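Local coordinates for protein halogenase (Chondromyces crocatus, PDB 3E1T) that probably chlorinates a precursor of the myxobacterial natural product chondrochloren, using a bound FAD as cofactor, at residues A[49-54]-A[315-320]; A[306-311]-A[353-358]. One frame throughout, in Å; residues are numbered along the deposited sequence.

Interaction 1. Residues A[49-54]-A[315-320]. With FAD (flavin-adenine dinucleotide), chain C.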
loop_
_atom_site.group_PDB
_atom_site.type_symbol
_atom_site.label_atom_id
_atom_site.label_comp_id
_atom_site.label_asym_id
_atom_site.label_seq_id
_atom_site.Cartn_x
_atom_site.Cartn_y
_atom_site.Cartn_z
ATOM N N SER A 49 7.712 2.999 4.703
ATOM C CA SER A 49 8.635 3.219 3.596
ATOM C C SER A 49 7.918 3.773 2.364
ATOM O O SER A 49 7.008 3.141 1.818
ATOM C CB SER A 49 9.385 1.919 3.268
ATOM O OG SER A 49 10.599 2.188 2.580
ATOM N N LEU A 50 8.351 4.949 1.918
ATOM C CA LEU A 50 7.657 5.675 0.863
ATOM C C LEU A 50 8.382 5.648 -0.486
ATOM O O LEU A 50 9.541 5.249 -0.573
ATOM C CB LEU A 50 7.394 7.129 1.293
ATOM C CG LEU A 50 6.628 7.429 2.594
ATOM C CD1 LEU A 50 6.400 8.922 2.691
ATOM C CD2 LEU A 50 5.283 6.670 2.653
ATOM N N LEU A 51 7.665 6.081 -1.523
ATOM C CA LEU A 51 8.149 6.132 -2.896
ATOM C C LEU A 51 8.265 7.587 -3.361
ATOM O O LEU A 51 7.590 8.474 -2.812
ATOM C CB LEU A 51 7.204 5.350 -3.836
ATOM C CG LEU A 51 6.924 3.867 -3.528
ATOM C CD1 LEU A 51 6.154 3.196 -4.652
ATOM C CD2 LEU A 51 8.206 3.080 -3.203
ATOM N N PRO A 52 9.125 7.840 -4.365
ATOM C CA PRO A 52 9.322 9.156 -4.969
ATOM C C PRO A 52 8.065 9.775 -5.600
ATOM O O PRO A 52 7.923 10.999 -5.592
ATOM C CB PRO A 52 10.381 8.879 -6.053
ATOM C CG PRO A 52 11.123 7.700 -5.526
ATOM C CD PRO A 52 10.038 6.846 -4.963
ATOM N N ALA A 53 7.174 8.947 -6.142
ATOM C CA ALA A 53 5.944 9.457 -6.765
ATOM C C ALA A 53 5.060 10.184 -5.747
ATOM O O ALA A 53 4.389 11.157 -6.088
ATOM C CB ALA A 53 5.174 8.337 -7.453
ATOM N N THR A 54 5.092 9.722 -4.500
ATOM C CA THR A 54 4.373 10.348 -3.395
ATOM C C THR A 54 5.160 11.537 -2.833
ATOM O O THR A 54 4.602 12.611 -2.641
ATOM C CB THR A 54 4.086 9.330 -2.266
ATOM O OG1 THR A 54 3.612 8.099 -2.836
ATOM C CG2 THR A 54 3.053 9.871 -1.301
ATOM N N GLY A 315 1.993 0.651 -0.881
ATOM C CA GLY A 315 0.703 0.916 -0.241
ATOM C C GLY A 315 0.326 2.388 -0.204
ATOM O O GLY A 315 -0.754 2.777 -0.676
ATOM N N VAL A 316 1.208 3.218 0.348
ATOM C CA VAL A 316 0.892 4.650 0.469
ATOM C C VAL A 316 0.830 5.323 -0.895
ATOM O O VAL A 316 0.032 6.238 -1.101
ATOM C CB VAL A 316 1.812 5.390 1.456
ATOM C CG1 VAL A 316 1.616 6.901 1.363
ATOM C CG2 VAL A 316 1.549 4.909 2.896
ATOM N N HIS A 317 1.645 4.858 -1.839
ATOM C CA HIS A 317 1.581 5.365 -3.201
ATOM C C HIS A 317 0.211 5.089 -3.827
ATOM O O HIS A 317 -0.383 5.974 -4.448
ATOM C CB HIS A 317 2.708 4.753 -4.050
ATOM C CG HIS A 317 2.485 4.845 -5.528
ATOM N ND1 HIS A 317 2.431 6.046 -6.199
ATOM C CD2 HIS A 317 2.329 3.884 -6.468
ATOM C CE1 HIS A 317 2.240 5.826 -7.489
ATOM N NE2 HIS A 317 2.168 4.521 -7.678
ATOM N N LEU A 318 -0.271 3.854 -3.680
ATOM C CA LEU A 318 -1.552 3.445 -4.242
ATOM C C LEU A 318 -2.694 4.257 -3.633
ATOM O O LEU A 318 -3.580 4.715 -4.342
ATOM C CB LEU A 318 -1.788 1.933 -4.023
ATOM C CG LEU A 318 -1.007 1.014 -4.978
ATOM C CD1 LEU A 318 -1.231 -0.445 -4.646
ATOM C CD2 LEU A 318 -1.374 1.289 -6.411
ATOM N N ALA A 319 -2.653 4.414 -2.315
ATOM C CA ALA A 319 -3.647 5.212 -1.593
ATOM C C ALA A 319 -3.684 6.669 -2.076
ATOM O O ALA A 319 -4.763 7.227 -2.304
ATOM C CB ALA A 319 -3.380 5.153 -0.105
ATOM N N THR A 320 -2.505 7.267 -2.250
ATOM C CA THR A 320 -2.398 8.678 -2.624
ATOM C C THR A 320 -2.657 8.884 -4.107
ATOM O O THR A 320 -3.187 9.920 -4.506
ATOM C CB THR A 320 -1.028 9.309 -2.219
ATOM O OG1 THR A 320 0.058 8.601 -2.848
ATOM C CG2 THR A 320 -0.846 9.290 -0.704
HETATM P PA FAD C . -5.102 3.953 6.561
HETATM O O1A FAD C . -3.680 4.442 6.639
HETATM O O2A FAD C . -5.354 2.634 7.205
HETATM O O5B FAD C . -6.027 5.063 7.285
HETATM C C5B FAD C . -7.439 4.934 7.332
HETATM C C4B FAD C . -7.993 5.820 8.452
HETATM O O4B FAD C . -9.386 5.629 8.604
HETATM C C3B FAD C . -7.359 5.472 9.794
HETATM O O3B FAD C . -6.809 6.655 10.330
HETATM C C2B FAD C . -8.501 4.985 10.660
HETATM O O2B FAD C . -8.369 5.483 11.962
HETATM C C1B FAD C . -9.716 5.576 9.970
HETATM N N9A FAD C . -10.968 4.812 10.118
HETATM C C8A FAD C . -11.156 3.453 10.137
HETATM N N7A FAD C . -12.483 3.219 10.268
HETATM C C5A FAD C . -13.142 4.401 10.320
HETATM C C6A FAD C . -14.494 4.753 10.459
HETATM N N6A FAD C . -15.435 3.832 10.704
HETATM N N1A FAD C . -14.837 6.084 10.473
HETATM C C2A FAD C . -13.883 7.065 10.390
HETATM N N3A FAD C . -12.558 6.707 10.267
HETATM C C4A FAD C . -12.195 5.405 10.225
HETATM N N1 FAD C . 2.857 0.958 2.618
HETATM C C2 FAD C . 3.921 1.730 2.243
HETATM O O2 FAD C . 3.709 2.684 1.498
HETATM N N3 FAD C . 5.190 1.409 2.692
HETATM C C4 FAD C . 5.393 0.319 3.532
HETATM O O4 FAD C . 6.519 0.043 3.952
HETATM C C4X FAD C . 4.312 -0.471 3.901
HETATM N N5 FAD C . 4.472 -1.562 4.735
HETATM C C5X FAD C . 3.377 -2.324 5.093
HETATM C C6 FAD C . 3.528 -3.436 5.928
HETATM C C7 FAD C . 2.409 -4.205 6.284
HETATM C C7M FAD C . 2.619 -5.513 6.993
HETATM C C8 FAD C . 1.138 -3.867 5.803
HETATM C C8M FAD C . -0.054 -4.778 5.992
HETATM C C9 FAD C . 0.995 -2.753 4.983
HETATM C C9A FAD C . 2.104 -1.980 4.620
HETATM N N10 FAD C . 1.930 -0.876 3.808
HETATM C C10 FAD C . 3.029 -0.128 3.440
HETATM C "C1'" FAD C . 0.540 -0.432 3.386
HETATM C "C2'" FAD C . 0.008 0.785 4.151
HETATM O "O2'" FAD C . -0.157 0.410 5.503
HETATM C "C3'" FAD C . -1.348 1.240 3.589
HETATM O "O3'" FAD C . -1.402 1.051 2.192
HETATM C "C4'" FAD C . -1.681 2.713 3.821
HETATM O "O4'" FAD C . -1.736 2.971 5.206
HETATM C "C5'" FAD C . -3.039 3.028 3.193
HETATM O "O5'" FAD C . -3.504 4.262 3.668
HETATM P P FAD C . -5.075 4.582 3.761
HETATM O O1P FAD C . -5.263 6.084 3.791
HETATM O O2P FAD C . -5.803 3.997 2.592
HETATM O O3P FAD C . -5.588 3.815 5.053
HETATM O O HOH W 1 1.973 8.373 -4.877
#
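Thr54 OG1, His317 ND1 and Thr320 OG1 share one bound water, which bridges two helix starts in the Rossmann-type FAD-binding fold of this flavin-dependent halogenase. The water lies 2.6 Å from Thr54 OG1 and 2.7 Å from His317 ND1. It donates a hydrogen bond to Thr320 OG1. The other nitrogen of the imidazole, NE2, is hydrogen-bonded to Glu354 of helix 340-368. The ring is therefore held at both nitrogens, which probably fixes its rotation. Thr54 OG1 sits at the edge of the ring and comes within 3.4 Å of His317 CA. Leu51 CD1 and Ala53 CB come to the ring obliquely. His317 CG, anti to the backbone N (chi1 161°), lies 4.1 Å from Leu51 CD1. The same CD1 packs on His317 CB, and Ala53 CB lies near His317 ND1. Further toward the flavin, Leu50 CD2 packs 3.9 Å from Val316 CB.

Both segments also grip the pyrimidine end of the isoalloxazine through their backbones. Ser49 O accepts from FAD N3 at 2.7 Å, with an N-H...O angle of 167°, and Ser49 N donates to O4. The first turn of helix 315-333 meets the other carbonyl, FAD O2. The positive end of the helix dipole would probably stabilise negative charge there, as in a reduced flavin. The bond runs from Val316 N to FAD O2, 2.8 Å long and 164° at the hydrogen.

Interaction 2. Residues A[306-311]-A[353-358]. With FAD (flavin-adenine dinucleotide), chain C.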
loop_
_atom_site.group_PDB
_atom_site.type_symbol
_atom_site.label_atom_id
_atom_site.label_comp_id
_atom_site.label_asym_id
_atom_site.label_seq_id
_atom_site.Cartn_x
_atom_site.Cartn_y
_atom_site.Cartn_z
ATOM N N CYS A 306 -8.182 -1.846 -2.224
ATOM C CA CYS A 306 -7.297 -2.948 -2.588
ATOM C C CYS A 306 -5.933 -2.781 -1.958
ATOM O O CYS A 306 -5.553 -1.676 -1.564
ATOM C CB CYS A 306 -7.160 -3.062 -4.117
ATOM S SG CYS A 306 -6.364 -1.642 -4.883
ATOM N N PHE A 307 -5.211 -3.895 -1.843
ATOM C CA PHE A 307 -3.824 -3.893 -1.373
ATOM C C PHE A 307 -3.101 -5.145 -1.911
ATOM O O PHE A 307 -3.703 -6.215 -2.002
ATOM C CB PHE A 307 -3.749 -3.835 0.157
ATOM C CG PHE A 307 -2.340 -3.781 0.688
ATOM C CD1 PHE A 307 -1.544 -2.654 0.475
ATOM C CD2 PHE A 307 -1.796 -4.875 1.360
ATOM C CE1 PHE A 307 -0.238 -2.616 0.942
ATOM C CE2 PHE A 307 -0.492 -4.848 1.825
ATOM C CZ PHE A 307 0.285 -3.709 1.626
ATOM N N VAL A 308 -1.829 -4.998 -2.285
ATOM C CA VAL A 308 -1.030 -6.151 -2.754
ATOM C C VAL A 308 -0.248 -6.856 -1.624
ATOM O O VAL A 308 -0.682 -7.893 -1.136
ATOM C CB VAL A 308 -0.081 -5.792 -3.927
ATOM C CG1 VAL A 308 0.515 -7.088 -4.524
ATOM C CG2 VAL A 308 -0.835 -5.019 -5.019
ATOM N N ASP A 309 0.898 -6.298 -1.226
ATOM C CA ASP A 309 1.836 -6.951 -0.305
ATOM C C ASP A 309 2.928 -5.927 0.001
ATOM O O ASP A 309 3.192 -5.069 -0.825
ATOM C CB ASP A 309 2.427 -8.232 -0.958
ATOM C CG ASP A 309 3.262 -9.066 -0.003
ATOM O OD1 ASP A 309 2.693 -9.843 0.798
ATOM O OD2 ASP A 309 4.511 -8.955 -0.057
ATOM N N PRO A 310 3.544 -5.991 1.191
ATOM C CA PRO A 310 4.517 -4.961 1.580
ATOM C C PRO A 310 5.849 -4.890 0.817
ATOM O O PRO A 310 6.570 -3.905 0.993
ATOM C CB PRO A 310 4.812 -5.284 3.057
ATOM C CG PRO A 310 3.743 -6.215 3.489
ATOM C CD PRO A 310 3.333 -6.961 2.276
ATOM N N VAL A 311 6.205 -5.891 0.009
ATOM C CA VAL A 311 7.507 -5.810 -0.658
ATOM C C VAL A 311 7.429 -4.776 -1.775
ATOM O O VAL A 311 6.431 -4.719 -2.499
ATOM C CB VAL A 311 8.062 -7.185 -1.133
ATOM C CG1 VAL A 311 7.165 -7.843 -2.133
ATOM C CG2 VAL A 311 9.481 -7.018 -1.702
ATOM N N ARG A 353 -4.956 -0.374 -13.166
ATOM C CA ARG A 353 -3.728 -0.464 -13.954
ATOM C C ARG A 353 -2.498 -0.407 -13.061
ATOM O O ARG A 353 -1.594 -1.230 -13.216
ATOM C CB ARG A 353 -3.667 0.620 -15.029
ATOM C CG ARG A 353 -4.528 0.297 -16.208
ATOM C CD ARG A 353 -4.812 1.501 -17.097
ATOM N NE ARG A 353 -3.707 1.830 -17.995
ATOM C CZ ARG A 353 -3.397 1.161 -19.105
ATOM N NH1 ARG A 353 -4.080 0.083 -19.468
ATOM N NH2 ARG A 353 -2.381 1.560 -19.855
ATOM N N GLU A 354 -2.474 0.543 -12.122
ATOM C CA GLU A 354 -1.332 0.696 -11.231
ATOM C C GLU A 354 -1.253 -0.444 -10.195
ATOM O O GLU A 354 -0.163 -0.953 -9.911
ATOM C CB GLU A 354 -1.349 2.071 -10.550
ATOM C CG GLU A 354 -0.118 2.379 -9.679
ATOM C CD GLU A 354 1.183 2.674 -10.476
ATOM O OE1 GLU A 354 1.188 2.678 -11.734
ATOM O OE2 GLU A 354 2.211 2.911 -9.816
ATOM N N TYR A 355 -2.405 -0.826 -9.642
ATOM C CA TYR A 355 -2.508 -1.978 -8.738
ATOM C C TYR A 355 -2.058 -3.271 -9.439
ATOM O O TYR A 355 -1.307 -4.065 -8.855
ATOM C CB TYR A 355 -3.942 -2.119 -8.203
ATOM C CG TYR A 355 -4.273 -3.456 -7.572
ATOM C CD1 TYR A 355 -3.965 -3.722 -6.231
ATOM C CD2 TYR A 355 -4.924 -4.450 -8.310
ATOM C CE1 TYR A 355 -4.286 -4.966 -5.650
ATOM C CE2 TYR A 355 -5.239 -5.692 -7.740
ATOM C CZ TYR A 355 -4.914 -5.935 -6.423
ATOM O OH TYR A 355 -5.243 -7.143 -5.879
ATOM N N GLY A 356 -2.529 -3.461 -10.672
ATOM C CA GLY A 356 -2.173 -4.603 -11.524
ATOM C C GLY A 356 -0.693 -4.700 -11.863
ATOM O O GLY A 356 -0.109 -5.797 -11.860
ATOM N N ASN A 357 -0.091 -3.558 -12.168
ATOM C CA ASN A 357 1.346 -3.464 -12.413
ATOM C C ASN A 357 2.173 -3.968 -11.228
ATOM O O ASN A 357 3.122 -4.730 -11.405
ATOM C CB ASN A 357 1.738 -2.024 -12.748
ATOM C CG ASN A 357 1.421 -1.650 -14.197
ATOM O OD1 ASN A 357 0.988 -2.479 -14.972
ATOM N ND2 ASN A 357 1.630 -0.390 -14.548
ATOM N N PHE A 358 1.814 -3.538 -10.026
ATOM C CA PHE A 358 2.491 -4.011 -8.822
ATOM C C PHE A 358 2.187 -5.475 -8.519
ATOM O O PHE A 358 3.092 -6.228 -8.135
ATOM C CB PHE A 358 2.160 -3.131 -7.621
ATOM C CG PHE A 358 3.035 -1.920 -7.501
ATOM C CD1 PHE A 358 4.297 -2.019 -6.892
ATOM C CD2 PHE A 358 2.621 -0.690 -7.995
ATOM C CE1 PHE A 358 5.129 -0.914 -6.777
ATOM C CE2 PHE A 358 3.450 0.431 -7.883
ATOM C CZ PHE A 358 4.703 0.323 -7.257
HETATM P PA FAD C . -5.102 3.953 6.561
HETATM O O1A FAD C . -3.680 4.442 6.639
HETATM O O2A FAD C . -5.354 2.634 7.205
HETATM O O5B FAD C . -6.027 5.063 7.285
HETATM C C5B FAD C . -7.439 4.934 7.332
HETATM C C4B FAD C . -7.993 5.820 8.452
HETATM O O4B FAD C . -9.386 5.629 8.604
HETATM C C3B FAD C . -7.359 5.472 9.794
HETATM O O3B FAD C . -6.809 6.655 10.330
HETATM C C2B FAD C . -8.501 4.985 10.660
HETATM O O2B FAD C . -8.369 5.483 11.962
HETATM C C1B FAD C . -9.716 5.576 9.970
HETATM N N9A FAD C . -10.968 4.812 10.118
HETATM C C8A FAD C . -11.156 3.453 10.137
HETATM N N7A FAD C . -12.483 3.219 10.268
HETATM C C5A FAD C . -13.142 4.401 10.320
HETATM C C6A FAD C . -14.494 4.753 10.459
HETATM N N6A FAD C . -15.435 3.832 10.704
HETATM N N1A FAD C . -14.837 6.084 10.473
HETATM C C2A FAD C . -13.883 7.065 10.390
HETATM N N3A FAD C . -12.558 6.707 10.267
HETATM C C4A FAD C . -12.195 5.405 10.225
HETATM N N1 FAD C . 2.857 0.958 2.618
HETATM C C2 FAD C . 3.921 1.730 2.243
HETATM O O2 FAD C . 3.709 2.684 1.498
HETATM N N3 FAD C . 5.190 1.409 2.692
HETATM C C4 FAD C . 5.393 0.319 3.532
HETATM O O4 FAD C . 6.519 0.043 3.952
HETATM C C4X FAD C . 4.312 -0.471 3.901
HETATM N N5 FAD C . 4.472 -1.562 4.735
HETATM C C5X FAD C . 3.377 -2.324 5.093
HETATM C C6 FAD C . 3.528 -3.436 5.928
HETATM C C7 FAD C . 2.409 -4.205 6.284
HETATM C C7M FAD C . 2.619 -5.513 6.993
HETATM C C8 FAD C . 1.138 -3.867 5.803
HETATM C C8M FAD C . -0.054 -4.778 5.992
HETATM C C9 FAD C . 0.995 -2.753 4.983
HETATM C C9A FAD C . 2.104 -1.980 4.620
HETATM N N10 FAD C . 1.930 -0.876 3.808
HETATM C C10 FAD C . 3.029 -0.128 3.440
HETATM C "C1'" FAD C . 0.540 -0.432 3.386
HETATM C "C2'" FAD C . 0.008 0.785 4.151
HETATM O "O2'" FAD C . -0.157 0.410 5.503
HETATM C "C3'" FAD C . -1.348 1.240 3.589
HETATM O "O3'" FAD C . -1.402 1.051 2.192
HETATM C "C4'" FAD C . -1.681 2.713 3.821
HETATM O "O4'" FAD C . -1.736 2.971 5.206
HETATM C "C5'" FAD C . -3.039 3.028 3.193
HETATM O "O5'" FAD C . -3.504 4.262 3.668
HETATM P P FAD C . -5.075 4.582 3.761
HETATM O O1P FAD C . -5.263 6.084 3.791
HETATM O O2P FAD C . -5.803 3.997 2.592
HETATM O O3P FAD C . -5.588 3.815 5.053
HETATM O O HOH W 2 -4.045 -8.190 -3.797
#
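Val308 and Phe358 mark the closest backbone approach, 7.3 Å between their CA atoms, where strand 306-307 gives way to a loop beside helix 340-368. Cys306 and Val308 both point their side chains toward the helix, and Phe307 between them points away, the alternation expected of an extended chain.

Tyr355 receives the two inward side chains. Cys306 CB lies over one face of its ring, a CH-pi contact 4.2 Å from the centroid. The sulfur makes an oblique sulfur-aromatic contact. With SG between the backbone N and the carbonyl carbon (chi1 65°), Cys306 SG is set within 3.4 Å of Tyr355 CD1. Val308 CG2 meets the ring obliquely, 3.5 Å from Tyr355 CE1. It also packs more loosely on Phe358 CB. Phe307 O lies at the edge of the tyrosine ring. A water donates to this Phe307 O at 2.7 Å and hydrogen-bonds Tyr355 OH at 2.6 Å.

Segment 306-311 also lines the FAD pocket, through Phe307 and Pro310. Phe307 CE1 touches FAD C1' at 3.4 Å, and its CZ lies near flavin C9. Pro310 CB packs 3.6 Å from FAD C6. An alanine in place of Phe307 would probably open a gap beside the ribityl C1' and leave flavin C9 without its aromatic neighbour.

Strand 306-307 is the edge of a three-stranded antiparallel sheet within the chain, and Phe307 makes backbone hydrogen bonds with Tyr288 of the adjoining strand 288-290. On helix 340-368, Tyr351 before the segment packs on Cys306 and Leu362 after it packs on Val308, while Phe358 reaches His317 of helix 315-333.

From the N terminus, segment 49-54 comes first and leads into helix 52-61. Some 260 residues follow, including the large mixed sheet, before 315-320 closes the long loop of interaction 1. Segment 306-311 lies inside that loop, and its partner 353-358 lies beyond it. The two contacts therefore cross. Interaction 2 closes a shorter loop of 41 residues, which holds the whole of helix 315-333 and the first part of helix 340-368. Interaction 1 joins helices 52-61 and 315-333; interaction 2 joins strand 306-307 to helix 340-368. They meet directly where Gly315 CA packs 3.8 Å from Phe307 CE1 and where Leu318 packs on Glu354. Both also line the FAD pocket.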